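Local coordinates for protein aspartokinase (Synechocystis, PDB 3L76) that probably catalyses the ATP-dependent phosphorylation of L-aspartate to 4-phospho-L-aspartate and binds lysine and threonine between its ACT domains, at residues Val16-Ala21 and Ser232-Glu237; Ala336-Pro341 and Gln345-Ile350; Lys374-Leu379 and Gly457-Leu462; Val497-Ser502 and Val523-Ala528; Ala544-Ala549 and Ser586-Ala591. All coordinates share one frame; numbering follows the deposited sequence.

Contact 1: residues Val16-Ala21 and Ser232-Glu237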
# COMPACT_ATOMS: atom_id res chain seq x y z
N VAL A 16 10.09 7.30 -14.08
CA VAL A 16 9.49 8.60 -13.86
C VAL A 16 9.37 9.35 -15.18
O VAL A 16 8.37 10.03 -15.43
CB VAL A 16 10.31 9.43 -12.87
CG1 VAL A 16 11.80 9.19 -13.08
CG2 VAL A 16 9.96 10.91 -12.98
N GLU A 17 10.38 9.20 -16.02
CA GLU A 17 10.40 9.85 -17.32
C GLU A 17 9.20 9.41 -18.15
O GLU A 17 8.49 10.25 -18.73
CB GLU A 17 11.69 9.52 -18.06
CG GLU A 17 11.84 10.23 -19.39
CD GLU A 17 13.04 9.73 -20.17
OE1 GLU A 17 13.41 10.39 -21.18
OE2 GLU A 17 13.62 8.69 -19.79
N ARG A 18 8.98 8.11 -18.22
CA ARG A 18 7.86 7.56 -18.97
C ARG A 18 6.52 8.01 -18.40
O ARG A 18 5.59 8.31 -19.15
CB ARG A 18 7.95 6.03 -19.04
CG ARG A 18 8.96 5.53 -20.07
CD ARG A 18 9.15 4.03 -20.03
NE ARG A 18 10.21 3.63 -20.96
CZ ARG A 18 10.66 2.39 -21.11
NH1 ARG A 18 10.16 1.39 -20.40
NH2 ARG A 18 11.63 2.15 -21.99
N ILE A 19 6.42 8.07 -17.08
CA ILE A 19 5.22 8.58 -16.43
C ILE A 19 4.89 9.99 -16.91
O ILE A 19 3.73 10.33 -17.10
CB ILE A 19 5.36 8.56 -14.90
CG1 ILE A 19 5.25 7.13 -14.39
CG2 ILE A 19 4.31 9.44 -14.24
CD1 ILE A 19 5.34 6.99 -12.89
N GLN A 20 5.92 10.79 -17.13
CA GLN A 20 5.73 12.17 -17.58
C GLN A 20 5.24 12.20 -19.02
O GLN A 20 4.48 13.10 -19.41
CB GLN A 20 7.04 12.95 -17.45
CG GLN A 20 7.58 13.01 -16.04
CD GLN A 20 8.88 13.77 -15.95
OE1 GLN A 20 9.85 13.45 -16.65
NE2 GLN A 20 8.91 14.81 -15.11
N ALA A 21 5.66 11.22 -19.81
CA ALA A 21 5.24 11.12 -21.21
C ALA A 21 3.75 10.80 -21.36
O ALA A 21 3.05 11.43 -22.15
CB ALA A 21 6.06 10.08 -21.93
N SER A 232 0.40 1.43 -28.72
CA SER A 232 1.69 1.55 -28.05
C SER A 232 1.87 2.94 -27.49
O SER A 232 1.41 3.91 -28.09
CB SER A 232 2.83 1.25 -29.00
OG SER A 232 4.06 1.58 -28.37
N SER A 233 2.57 3.03 -26.36
CA SER A 233 2.82 4.31 -25.68
C SER A 233 3.94 5.11 -26.33
O SER A 233 3.92 6.34 -26.31
CB SER A 233 3.15 4.06 -24.21
OG SER A 233 2.26 3.13 -23.63
N TRP A 234 4.92 4.41 -26.89
CA TRP A 234 6.08 5.06 -27.50
C TRP A 234 5.81 5.43 -28.96
O TRP A 234 6.74 5.55 -29.76
CB TRP A 234 7.30 4.14 -27.41
CG TRP A 234 7.71 3.82 -26.01
CD1 TRP A 234 8.76 4.36 -25.32
CD2 TRP A 234 7.07 2.91 -25.11
NE1 TRP A 234 8.81 3.83 -24.05
CE2 TRP A 234 7.78 2.93 -23.90
CE3 TRP A 234 5.96 2.06 -25.22
CZ2 TRP A 234 7.43 2.15 -22.81
CZ3 TRP A 234 5.60 1.29 -24.13
CH2 TRP A 234 6.34 1.34 -22.94
N SER A 235 4.54 5.61 -29.29
CA SER A 235 4.12 5.82 -30.66
C SER A 235 2.80 6.57 -30.69
O SER A 235 2.10 6.65 -29.69
CB SER A 235 3.98 4.46 -31.37
OG SER A 235 3.20 4.55 -32.55
N ASP A 236 2.46 7.12 -31.85
CA ASP A 236 1.12 7.67 -32.04
C ASP A 236 0.39 6.94 -33.17
O ASP A 236 -0.57 7.45 -33.75
CB ASP A 236 1.18 9.19 -32.25
CG ASP A 236 1.47 9.95 -30.96
OD1 ASP A 236 2.64 10.32 -30.72
OD2 ASP A 236 0.52 10.17 -30.18
N GLU A 237 0.84 5.73 -33.47
CA GLU A 237 0.20 4.92 -34.51
C GLU A 237 -1.13 4.33 -34.03
O GLU A 237 -1.33 4.08 -32.84
CB GLU A 237 1.14 3.83 -35.02
CG GLU A 237 2.33 4.40 -35.78
CD GLU A 237 1.93 5.26 -36.96
OE1 GLU A 237 0.93 4.93 -37.63
OE2 GLU A 237 2.62 6.28 -37.22

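Contact 2: residues Ala336-Pro341 and Gln345-Ile350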
# COMPACT_ATOMS: atom_id res chain seq x y z
N ALA A 336 -10.91 -43.38 -54.37
CA ALA A 336 -9.61 -42.82 -54.72
C ALA A 336 -8.59 -42.86 -53.57
O ALA A 336 -7.41 -42.63 -53.80
CB ALA A 336 -9.76 -41.40 -55.24
N LEU A 337 -9.05 -43.12 -52.35
CA LEU A 337 -8.14 -43.21 -51.20
C LEU A 337 -7.74 -44.65 -50.89
O LEU A 337 -7.11 -44.92 -49.87
CB LEU A 337 -8.78 -42.57 -49.96
CG LEU A 337 -8.67 -41.08 -49.60
CD1 LEU A 337 -8.16 -40.21 -50.72
CD2 LEU A 337 -10.00 -40.56 -49.06
N ARG A 338 -8.12 -45.59 -51.76
CA ARG A 338 -7.91 -47.02 -51.49
C ARG A 338 -6.73 -47.66 -52.25
O ARG A 338 -6.13 -47.06 -53.13
CB ARG A 338 -9.20 -47.81 -51.77
CG ARG A 338 -10.43 -47.26 -51.07
CD ARG A 338 -11.61 -48.19 -51.24
NE ARG A 338 -12.79 -47.73 -50.51
CZ ARG A 338 -14.01 -47.59 -51.05
NH1 ARG A 338 -14.24 -47.85 -52.33
NH2 ARG A 338 -15.00 -47.17 -50.28
N SER A 339 -6.42 -48.90 -51.88
CA SER A 339 -5.50 -49.73 -52.64
C SER A 339 -5.96 -49.78 -54.08
O SER A 339 -5.35 -49.17 -54.94
CB SER A 339 -5.51 -51.16 -52.08
OG SER A 339 -5.18 -51.15 -50.71
N TYR A 340 -7.02 -50.54 -54.34
CA TYR A 340 -7.76 -50.43 -55.61
C TYR A 340 -9.14 -49.89 -55.28
O TYR A 340 -9.64 -50.10 -54.18
CB TYR A 340 -7.82 -51.78 -56.37
CG TYR A 340 -8.18 -53.03 -55.57
CD1 TYR A 340 -9.35 -53.74 -55.85
CD2 TYR A 340 -7.33 -53.53 -54.58
CE1 TYR A 340 -9.69 -54.91 -55.14
CE2 TYR A 340 -7.65 -54.69 -53.86
CZ TYR A 340 -8.82 -55.38 -54.14
OH TYR A 340 -9.12 -56.53 -53.44
N PRO A 341 -9.77 -49.19 -56.24
CA PRO A 341 -11.06 -48.56 -55.96
C PRO A 341 -12.06 -49.50 -55.28
O PRO A 341 -12.80 -49.05 -54.42
CB PRO A 341 -11.56 -48.16 -57.36
CG PRO A 341 -10.33 -47.96 -58.15
CD PRO A 341 -9.39 -49.05 -57.65
N GLN A 345 -12.44 -53.11 -46.68
CA GLN A 345 -11.81 -52.66 -45.43
C GLN A 345 -11.06 -51.33 -45.52
O GLN A 345 -10.13 -51.11 -44.76
CB GLN A 345 -10.83 -53.70 -44.90
CG GLN A 345 -11.43 -55.07 -44.60
CD GLN A 345 -10.35 -56.11 -44.38
OE1 GLN A 345 -9.17 -55.83 -44.58
NE2 GLN A 345 -10.74 -57.31 -43.98
N GLU A 346 -11.47 -50.46 -46.43
CA GLU A 346 -10.79 -49.18 -46.63
C GLU A 346 -11.76 -48.06 -46.96
O GLU A 346 -12.63 -48.21 -47.80
CB GLU A 346 -9.80 -49.30 -47.78
CG GLU A 346 -8.78 -50.37 -47.58
CD GLU A 346 -7.78 -50.45 -48.72
OE1 GLU A 346 -7.17 -51.52 -48.86
OE2 GLU A 346 -7.62 -49.47 -49.47
N ALA A 347 -11.58 -46.92 -46.29
CA ALA A 347 -12.32 -45.72 -46.62
C ALA A 347 -13.82 -45.97 -46.85
O ALA A 347 -14.31 -45.88 -47.97
CB ALA A 347 -11.71 -45.08 -47.85
N GLU A 348 -14.53 -46.29 -45.77
CA GLU A 348 -15.96 -46.60 -45.81
C GLU A 348 -16.71 -45.42 -45.20
O GLU A 348 -16.22 -44.79 -44.26
CB GLU A 348 -16.21 -47.89 -45.02
CG GLU A 348 -17.61 -48.07 -44.46
CD GLU A 348 -17.66 -49.10 -43.33
OE1 GLU A 348 -18.77 -49.42 -42.86
OE2 GLU A 348 -16.57 -49.57 -42.90
N ILE A 349 -17.88 -45.11 -45.73
CA ILE A 349 -18.61 -43.92 -45.31
C ILE A 349 -19.79 -44.27 -44.40
O ILE A 349 -20.52 -45.23 -44.66
CB ILE A 349 -19.06 -43.09 -46.53
CG1 ILE A 349 -17.85 -42.68 -47.36
CG2 ILE A 349 -19.86 -41.87 -46.10
CD1 ILE A 349 -17.29 -43.81 -48.22
N ILE A 350 -19.96 -43.50 -43.32
CA ILE A 350 -21.14 -43.62 -42.46
C ILE A 350 -21.73 -42.24 -42.25
O ILE A 350 -21.08 -41.22 -42.52
CB ILE A 350 -20.86 -44.30 -41.12
CG1 ILE A 350 -20.07 -43.35 -40.20
CG2 ILE A 350 -20.17 -45.65 -41.34
CD1 ILE A 350 -19.39 -44.03 -39.03

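Contact 3: residues Lys374-Leu379 and Gly457-Leu462. With THR (threonine), chain D.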
# COMPACT_ATOMS: atom_id res chain seq x y z
N LYS A 374 -15.91 -30.72 -15.61
CA LYS A 374 -17.21 -30.39 -15.05
C LYS A 374 -18.31 -30.45 -16.10
O LYS A 374 -19.43 -30.84 -15.82
CB LYS A 374 -17.17 -29.02 -14.38
CG LYS A 374 -18.49 -28.61 -13.78
CD LYS A 374 -18.40 -27.25 -13.16
CE LYS A 374 -19.74 -26.79 -12.60
NZ LYS A 374 -19.75 -25.31 -12.45
N MET A 375 -17.99 -30.06 -17.33
CA MET A 375 -18.94 -30.27 -18.42
C MET A 375 -19.33 -31.75 -18.54
O MET A 375 -20.51 -32.09 -18.49
CB MET A 375 -18.37 -29.79 -19.74
CG MET A 375 -19.37 -29.87 -20.87
SD MET A 375 -18.63 -29.51 -22.46
CE MET A 375 -20.11 -29.43 -23.46
N PHE A 376 -18.32 -32.60 -18.66
CA PHE A 376 -18.54 -34.06 -18.79
C PHE A 376 -19.30 -34.66 -17.61
O PHE A 376 -20.17 -35.51 -17.81
CB PHE A 376 -17.20 -34.80 -18.99
CG PHE A 376 -16.36 -34.24 -20.12
CD1 PHE A 376 -16.94 -33.51 -21.16
CD2 PHE A 376 -14.98 -34.43 -20.14
CE1 PHE A 376 -16.16 -33.00 -22.21
CE2 PHE A 376 -14.19 -33.93 -21.18
CZ PHE A 376 -14.77 -33.21 -22.21
N LYS A 377 -18.99 -34.23 -16.40
CA LYS A 377 -19.70 -34.71 -15.21
C LYS A 377 -21.18 -34.30 -15.24
O LYS A 377 -22.06 -35.11 -14.97
CB LYS A 377 -19.04 -34.19 -13.93
CG LYS A 377 -19.79 -34.55 -12.65
CD LYS A 377 -19.37 -33.65 -11.47
CE LYS A 377 -20.28 -33.83 -10.25
NZ LYS A 377 -20.23 -35.22 -9.70
N THR A 378 -21.44 -33.04 -15.58
CA THR A 378 -22.80 -32.54 -15.67
C THR A 378 -23.65 -33.37 -16.61
O THR A 378 -24.77 -33.74 -16.26
CB THR A 378 -22.83 -31.08 -16.12
OG1 THR A 378 -21.99 -30.30 -15.27
CG2 THR A 378 -24.24 -30.53 -16.05
N LEU A 379 -23.13 -33.65 -17.80
CA LEU A 379 -23.82 -34.51 -18.76
C LEU A 379 -23.96 -35.94 -18.24
O LEU A 379 -25.04 -36.55 -18.32
CB LEU A 379 -23.09 -34.51 -20.11
CG LEU A 379 -23.02 -33.13 -20.77
CD1 LEU A 379 -22.29 -33.20 -22.07
CD2 LEU A 379 -24.40 -32.56 -20.99
N GLY A 457 -20.20 -40.87 -18.17
CA GLY A 457 -19.35 -40.75 -17.01
C GLY A 457 -17.88 -41.15 -17.19
O GLY A 457 -17.05 -40.85 -16.34
N MET A 458 -17.56 -41.81 -18.29
CA MET A 458 -16.18 -42.25 -18.50
C MET A 458 -15.22 -41.07 -18.68
O MET A 458 -14.23 -40.98 -17.96
CB MET A 458 -16.11 -43.23 -19.67
CG MET A 458 -16.92 -44.50 -19.45
SD MET A 458 -16.34 -45.47 -18.02
CE MET A 458 -17.59 -45.11 -16.82
N ALA A 459 -15.50 -40.18 -19.63
CA ALA A 459 -14.70 -38.97 -19.80
C ALA A 459 -14.67 -38.11 -18.53
O ALA A 459 -13.65 -37.53 -18.19
CB ALA A 459 -15.22 -38.13 -20.98
N ALA A 460 -15.82 -38.01 -17.87
CA ALA A 460 -15.91 -37.29 -16.61
C ALA A 460 -14.87 -37.80 -15.62
O ALA A 460 -14.12 -37.02 -15.04
CB ALA A 460 -17.32 -37.41 -16.00
N GLN A 461 -14.83 -39.12 -15.45
CA GLN A 461 -13.95 -39.68 -14.43
C GLN A 461 -12.46 -39.56 -14.76
O GLN A 461 -11.63 -39.39 -13.87
CB GLN A 461 -14.38 -41.11 -14.05
CG GLN A 461 -13.51 -42.24 -14.55
CD GLN A 461 -14.09 -43.60 -14.19
OE1 GLN A 461 -15.28 -43.70 -13.87
NE2 GLN A 461 -13.27 -44.63 -14.23
N LEU A 462 -12.13 -39.58 -16.05
CA LEU A 462 -10.75 -39.45 -16.47
C LEU A 462 -10.27 -38.02 -16.31
O LEU A 462 -9.18 -37.76 -15.81
CB LEU A 462 -10.59 -39.90 -17.92
CG LEU A 462 -10.85 -41.38 -18.17
CD1 LEU A 462 -11.15 -41.61 -19.63
CD2 LEU A 462 -9.69 -42.25 -17.70
N THR D . -19.04 -41.89 -24.12
CA THR D . -18.14 -41.65 -22.99
C THR D . -18.77 -40.66 -22.03
O THR D . -19.81 -40.06 -22.34
CB THR D . -16.78 -41.10 -23.44
OG1 THR D . -16.97 -39.85 -24.12
CG2 THR D . -16.06 -42.10 -24.36
OXT THR D . -18.24 -40.47 -20.93

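Contact 4: residues Val497-Ser502 and Val523-Ala528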
# COMPACT_ATOMS: atom_id res chain seq x y z
N VAL A 497 -1.54 -31.90 -22.93
CA VAL A 497 -1.13 -31.17 -21.74
C VAL A 497 0.30 -30.70 -21.91
O VAL A 497 1.01 -31.17 -22.80
CB VAL A 497 -1.22 -32.02 -20.46
CG1 VAL A 497 -2.67 -32.35 -20.13
CG2 VAL A 497 -0.37 -33.28 -20.59
N ALA A 498 0.71 -29.76 -21.07
CA ALA A 498 2.08 -29.30 -21.04
C ALA A 498 3.00 -30.49 -20.77
O ALA A 498 2.71 -31.31 -19.90
CB ALA A 498 2.24 -28.23 -19.95
N GLU A 499 4.10 -30.59 -21.52
CA GLU A 499 5.07 -31.67 -21.33
C GLU A 499 5.48 -31.88 -19.87
O GLU A 499 5.75 -33.00 -19.45
CB GLU A 499 6.31 -31.43 -22.19
CG GLU A 499 6.03 -31.35 -23.67
CD GLU A 499 7.30 -31.44 -24.51
OE1 GLU A 499 8.40 -31.55 -23.93
OE2 GLU A 499 7.18 -31.39 -25.76
N GLY A 500 5.52 -30.80 -19.10
CA GLY A 500 5.76 -30.89 -17.67
C GLY A 500 4.77 -31.75 -16.92
O GLY A 500 5.11 -32.36 -15.92
N ASP A 501 3.54 -31.80 -17.41
CA ASP A 501 2.48 -32.55 -16.75
C ASP A 501 2.32 -33.96 -17.34
O ASP A 501 1.57 -34.78 -16.81
CB ASP A 501 1.15 -31.79 -16.84
CG ASP A 501 1.16 -30.54 -16.00
OD1 ASP A 501 1.71 -30.57 -14.89
OD2 ASP A 501 0.60 -29.52 -16.46
N SER A 502 3.01 -34.21 -18.44
CA SER A 502 2.99 -35.50 -19.14
C SER A 502 2.99 -36.70 -18.21
O SER A 502 2.04 -37.48 -18.16
CB SER A 502 4.21 -35.60 -20.05
OG SER A 502 3.84 -35.96 -21.36
N VAL A 523 1.69 -41.88 -24.54
CA VAL A 523 2.07 -40.49 -24.69
C VAL A 523 3.06 -40.27 -25.82
O VAL A 523 3.92 -41.11 -26.08
CB VAL A 523 2.57 -39.87 -23.36
CG1 VAL A 523 2.67 -40.93 -22.30
CG2 VAL A 523 3.88 -39.14 -23.56
N ASN A 524 2.90 -39.16 -26.52
CA ASN A 524 3.77 -38.75 -27.61
C ASN A 524 4.12 -37.29 -27.42
O ASN A 524 3.28 -36.42 -27.61
CB ASN A 524 3.08 -38.97 -28.96
CG ASN A 524 3.87 -38.41 -30.13
OD1 ASN A 524 5.04 -38.06 -30.00
ND2 ASN A 524 3.23 -38.32 -31.28
N LYS A 525 5.35 -37.02 -27.02
CA LYS A 525 5.80 -35.68 -26.68
C LYS A 525 6.13 -34.86 -27.91
O LYS A 525 6.09 -33.64 -27.86
CB LYS A 525 7.02 -35.72 -25.77
CG LYS A 525 6.72 -35.94 -24.30
CD LYS A 525 7.94 -35.61 -23.45
CE LYS A 525 7.55 -35.44 -21.99
NZ LYS A 525 8.69 -34.95 -21.17
N ALA A 526 6.45 -35.52 -29.02
CA ALA A 526 6.96 -34.83 -30.20
C ALA A 526 5.87 -34.37 -31.15
O ALA A 526 5.80 -34.81 -32.29
CB ALA A 526 7.97 -35.69 -30.93
N ILE A 527 5.03 -33.46 -30.66
CA ILE A 527 3.95 -32.90 -31.46
C ILE A 527 3.96 -31.38 -31.42
O ILE A 527 4.40 -30.77 -30.44
CB ILE A 527 2.58 -33.36 -30.96
CG1 ILE A 527 2.34 -32.84 -29.54
CG2 ILE A 527 2.46 -34.89 -31.04
CD1 ILE A 527 0.89 -32.68 -29.16
N ALA A 528 3.46 -30.77 -32.49
CA ALA A 528 3.21 -29.34 -32.51
C ALA A 528 1.75 -29.12 -32.89
O ALA A 528 1.16 -29.93 -33.60
CB ALA A 528 4.10 -28.67 -33.51

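Contact 5: residues Ala544-Ala549 and Ser586-Ala591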
# COMPACT_ATOMS: atom_id res chain seq x y z
N ALA A 544 -11.01 -24.97 -44.47
CA ALA A 544 -10.28 -26.11 -43.95
C ALA A 544 -9.49 -26.81 -45.07
O ALA A 544 -8.36 -27.24 -44.86
CB ALA A 544 -11.22 -27.07 -43.27
N ALA A 545 -10.09 -26.90 -46.26
CA ALA A 545 -9.43 -27.60 -47.35
C ALA A 545 -8.13 -26.91 -47.73
O ALA A 545 -7.11 -27.56 -47.94
CB ALA A 545 -10.35 -27.73 -48.55
N HIS A 546 -8.16 -25.59 -47.79
CA HIS A 546 -6.96 -24.83 -48.12
C HIS A 546 -5.86 -25.04 -47.09
O HIS A 546 -4.70 -25.19 -47.44
CB HIS A 546 -7.28 -23.35 -48.23
CG HIS A 546 -6.28 -22.59 -49.03
ND1 HIS A 546 -5.84 -23.01 -50.27
CD2 HIS A 546 -5.61 -21.44 -48.77
CE1 HIS A 546 -4.96 -22.15 -50.74
NE2 HIS A 546 -4.80 -21.18 -49.85
N PHE A 547 -6.25 -25.04 -45.82
CA PHE A 547 -5.33 -25.26 -44.71
C PHE A 547 -4.64 -26.64 -44.83
O PHE A 547 -3.40 -26.73 -44.82
CB PHE A 547 -6.09 -25.09 -43.38
CG PHE A 547 -5.23 -25.23 -42.15
CD1 PHE A 547 -3.86 -25.07 -42.20
CD2 PHE A 547 -5.82 -25.52 -40.92
CE1 PHE A 547 -3.08 -25.21 -41.06
CE2 PHE A 547 -5.04 -25.66 -39.77
CZ PHE A 547 -3.67 -25.50 -39.84
N PHE A 548 -5.43 -27.69 -44.97
CA PHE A 548 -4.89 -29.05 -45.10
C PHE A 548 -4.03 -29.22 -46.36
O PHE A 548 -3.04 -29.94 -46.34
CB PHE A 548 -6.01 -30.08 -45.11
CG PHE A 548 -6.95 -29.96 -43.95
CD1 PHE A 548 -6.51 -29.46 -42.73
CD2 PHE A 548 -8.27 -30.36 -44.08
CE1 PHE A 548 -7.38 -29.35 -41.65
CE2 PHE A 548 -9.15 -30.25 -43.00
CZ PHE A 548 -8.69 -29.75 -41.79
N ALA A 549 -4.43 -28.58 -47.44
CA ALA A 549 -3.67 -28.67 -48.68
C ALA A 549 -2.31 -28.03 -48.49
O ALA A 549 -1.31 -28.49 -49.05
CB ALA A 549 -4.41 -28.01 -49.81
N SER A 586 1.47 -18.38 -45.19
CA SER A 586 1.56 -18.11 -46.62
C SER A 586 0.30 -18.52 -47.35
O SER A 586 -0.15 -17.83 -48.27
CB SER A 586 2.77 -18.83 -47.22
OG SER A 586 3.97 -18.38 -46.63
N ALA A 587 -0.28 -19.65 -46.96
CA ALA A 587 -1.50 -20.13 -47.60
C ALA A 587 -2.60 -19.09 -47.58
O ALA A 587 -3.37 -18.97 -48.52
CB ALA A 587 -1.97 -21.42 -46.93
N PHE A 588 -2.68 -18.31 -46.50
CA PHE A 588 -3.77 -17.36 -46.37
C PHE A 588 -3.35 -15.90 -46.60
O PHE A 588 -4.06 -14.97 -46.22
CB PHE A 588 -4.50 -17.56 -45.04
CG PHE A 588 -5.21 -18.90 -44.95
CD1 PHE A 588 -6.41 -19.12 -45.61
CD2 PHE A 588 -4.67 -19.94 -44.20
CE1 PHE A 588 -7.06 -20.34 -45.53
CE2 PHE A 588 -5.31 -21.17 -44.12
CZ PHE A 588 -6.51 -21.37 -44.78
N ASN A 589 -2.21 -15.72 -47.26
CA ASN A 589 -1.71 -14.39 -47.63
C ASN A 589 -1.67 -13.41 -46.47
O ASN A 589 -1.96 -12.23 -46.65
CB ASN A 589 -2.56 -13.80 -48.76
CG ASN A 589 -2.51 -14.64 -50.02
OD1 ASN A 589 -1.48 -15.25 -50.34
ND2 ASN A 589 -3.61 -14.68 -50.75
N LEU A 590 -1.30 -13.90 -45.30
CA LEU A 590 -1.25 -13.08 -44.10
C LEU A 590 -0.09 -12.07 -44.06
O LEU A 590 -0.06 -11.17 -43.21
CB LEU A 590 -1.24 -13.97 -42.85
CG LEU A 590 -2.62 -14.24 -42.23
CD1 LEU A 590 -3.68 -14.25 -43.31
CD2 LEU A 590 -2.64 -15.53 -41.43
N ALA A 591 0.85 -12.20 -44.99
CA ALA A 591 2.00 -11.29 -45.04
C ALA A 591 1.60 -9.88 -45.50
O ALA A 591 2.08 -8.87 -44.96
CB ALA A 591 3.07 -11.86 -45.93

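Contact 1: residues Val16-Ala21 and Ser232-Glu237
In the amino acid kinase region, R18 on helix 16-31 meets W234 in the loop joining strands 228-232 and 240-243. The two side chains cross at about a right angle. The edge of the indole, NE1 and CZ2, comes up against one face of the guanidinium, and the two planes stand 87° apart. R18 CZ lies 3.7 Å from W234 CZ2. R18 NE is 3.4 Å from W234 NE1, but both are donors and no hydrogen bond links them. R18 runs extended from CG to NE, which also lays its CD 3.8 Å from W234 CZ2. The contact is by van der Waals packing at the surface. The same loop is tied to helix 16-31 further along, where R28 makes a salt bridge with D236 and R25 binds the carbonyls of S233 and S235. On this helix V16 and Q20 pack on Q56 of the second subunit. This is surface packing of a helix against a strand-connecting loop in the amino acid kinase fold.

Contact 2: residues Ala336-Pro341 and Gln345-Ile350
R338 NH2 donates to A347 O at 2.7 Å, in a fairly straight bond of 153°. The same guanidinium also gives its NE to E346 O, at 2.8 Å. That donor stands above the carbonyl plane of E346. A third bond turns back into the loop, from R338 NH1 to P341 O at 2.8 Å, nearly along the C=O axis. Three carbonyls therefore fix the rotation of the guanidinium.

The carboxylate of E346 takes a different pair of partners. Its CG lies anti to its own carbonyl carbon (chi1 -57°) and the chain is extended beyond it, reaching S339. S339 N donates to E346 OE2 at 2.8 Å, and S339 OG donates to E346 OE1 at 2.7 Å. Each oxygen uses its syn lone pair, so S339 holds both carboxylate oxygens, one through its N and one through its OG. R338 and E346 do not form a salt bridge, as NE and OE2 are 5.6 Å apart. Beside these polar bonds, L337 CB packs on A347 CB at 4.4 Å.

A347 and E348 both face L276, a G1 beta bulge where strand 348-361 begins. The contact closes the turn that leads from helix 323-333 into that strand. Its chemistry is a loop held by three side chain to backbone bonds across it and one bond between side chains, with the opposite charges of R338 and E346 near each other but bound to other groups.

Contact 3: residues Lys374-Leu379 and Gly457-Leu462
F376 CB sits 3.7 Å from A460 N, on the neighbouring helix, and 4.0 Å from A460 CB. One atom further out, F376 CG is 4.1 Å from A459 CB. With CG anti to the carbonyl carbon (chi1 -52°), this torsion brings the ring to A459, where CD2 comes within 3.8 Å of A459 CB. The approach to the ring is oblique. The ring also packs on I386, V396 and C398. Next along the helix, A460 CB reaches K377 N at 3.6 Å.

Two alanines on one side let the backbones come close. The axes of the short segments approach to 7.8 Å, and their directions lie 142° apart, so the helices run roughly antiparallel. Helix 371-381 belongs to one ACT domain and helix 458-468 to the next, so the contact is side-by-side packing of two ACT domains.

Helix 458-468 starts at a bound threonine, with G457 at the N-cap. A459 N donates to threonine OXT at 3.0 Å and 161°. D454, N385, Q478 and the backbone N of I386 are also hydrogen-bonded to the threonine. A459 thus has two roles: its N holds the ligand, and its CB touches F376. The carboxylate lies at the helix N-terminus, whose partial positive charge would favour its negative charge. The chemistry implies a carboxylate-binding helix start backed by an apolar helix-helix contact.

Contact 4: residues Val497-Ser502 and Val523-Ala528
K525 lays its extended side chain across the first turn of helix 499-512, over S502 and beside E499. In the ACT fold, this helix follows strand 490-498 and leads to strand 520-533. Segment 523-528 passes from one ACT domain to the next: N524 pairs with Q446 of strand 437-453, and A528 pairs with V572 of strand 567-573.

K525 CE touches S502 OG at 3.8 Å. K525 CD lies 4.1 Å from E499 OE1, and the two side chains cross at a slant. The opposite charges would attract weakly, but E499 OE1 and K525 NZ, 4.4 Å apart, are beyond a salt bridge. E499 OE2 is 3.3 Å from K525 O, but both are acceptors, so no bond joins them. S502 OG also meets V523 CG2, at 3.9 Å. No hydrogen bond crosses between the segments, and the contact rests on van der Waals packing, probably with a weak electrostatic contribution.

The chain turns at A526, the centre of an inverse gamma turn, with a weak bond from I527 N to K525 O. An Asx turn overlaps it: A526 N donates to N524 OD1 at 3.1 Å, approaching from above the plane of the amide carbonyl.

Contact 5: residues Ala544-Ala549 and Ser586-Ala591
H546 carries its CG anti to the backbone N (chi1 -159°), which swings the imidazole out to A587 and F588. F588 has its CG anti to the carbonyl carbon, and its ring reaches back to helix 543-552. The two side chains run past one another, pointing opposite ways.

H546 NE2 donates to A587 O at 2.9 Å. The bond is bent, at 133°. The oxygen lies in the imidazole plane, whereas the donor stands above the carbonyl plane. The H546 edge also points at the face of F588, a T-shaped pair with planes 79° apart and centroids 5.2 Å apart. H546 CD2 is the atom over that face, 3.7 Å from F588 CE1. Next to it on the same ring, F588 CZ packs on F547 CB at 4.0 Å.

A587 and F588 stand where helix 577-587 ends in a Schellman motif, with N589 as its C-prime residue. The contact joins the two helices of one ACT domain. A544, one turn before F547, binds the carboxylate of a lysine ligand through its backbone N.

The chemistry implies that NE2 carries a proton. The partial negative charge at the helix C-terminus probably favours that donor.

How the contacts relate
The five contacts follow one another along the chain and none touches another. Contact 1 lies in the kinase region; the others lie in the ACT region. Contacts 1 and 2 are furthest apart, with centres 62 Å apart on opposite sides of the chain's centre. Contact 3 reaches a bound threonine directly, and contact 5 holds a lysine through A544. Contact 2 is more remote, the side chain of L337 being about 8 Å from a threonine. Contacts 4 and 5 come within about 9 Å at their nearest atoms, and strand 520-533 leads on to helix 543-552. Contacts 3 and 4 are about 10 Å apart at their nearest atoms. Contact 4 is thus near both contact 3 and contact 5, each of which includes part of an amino acid pocket.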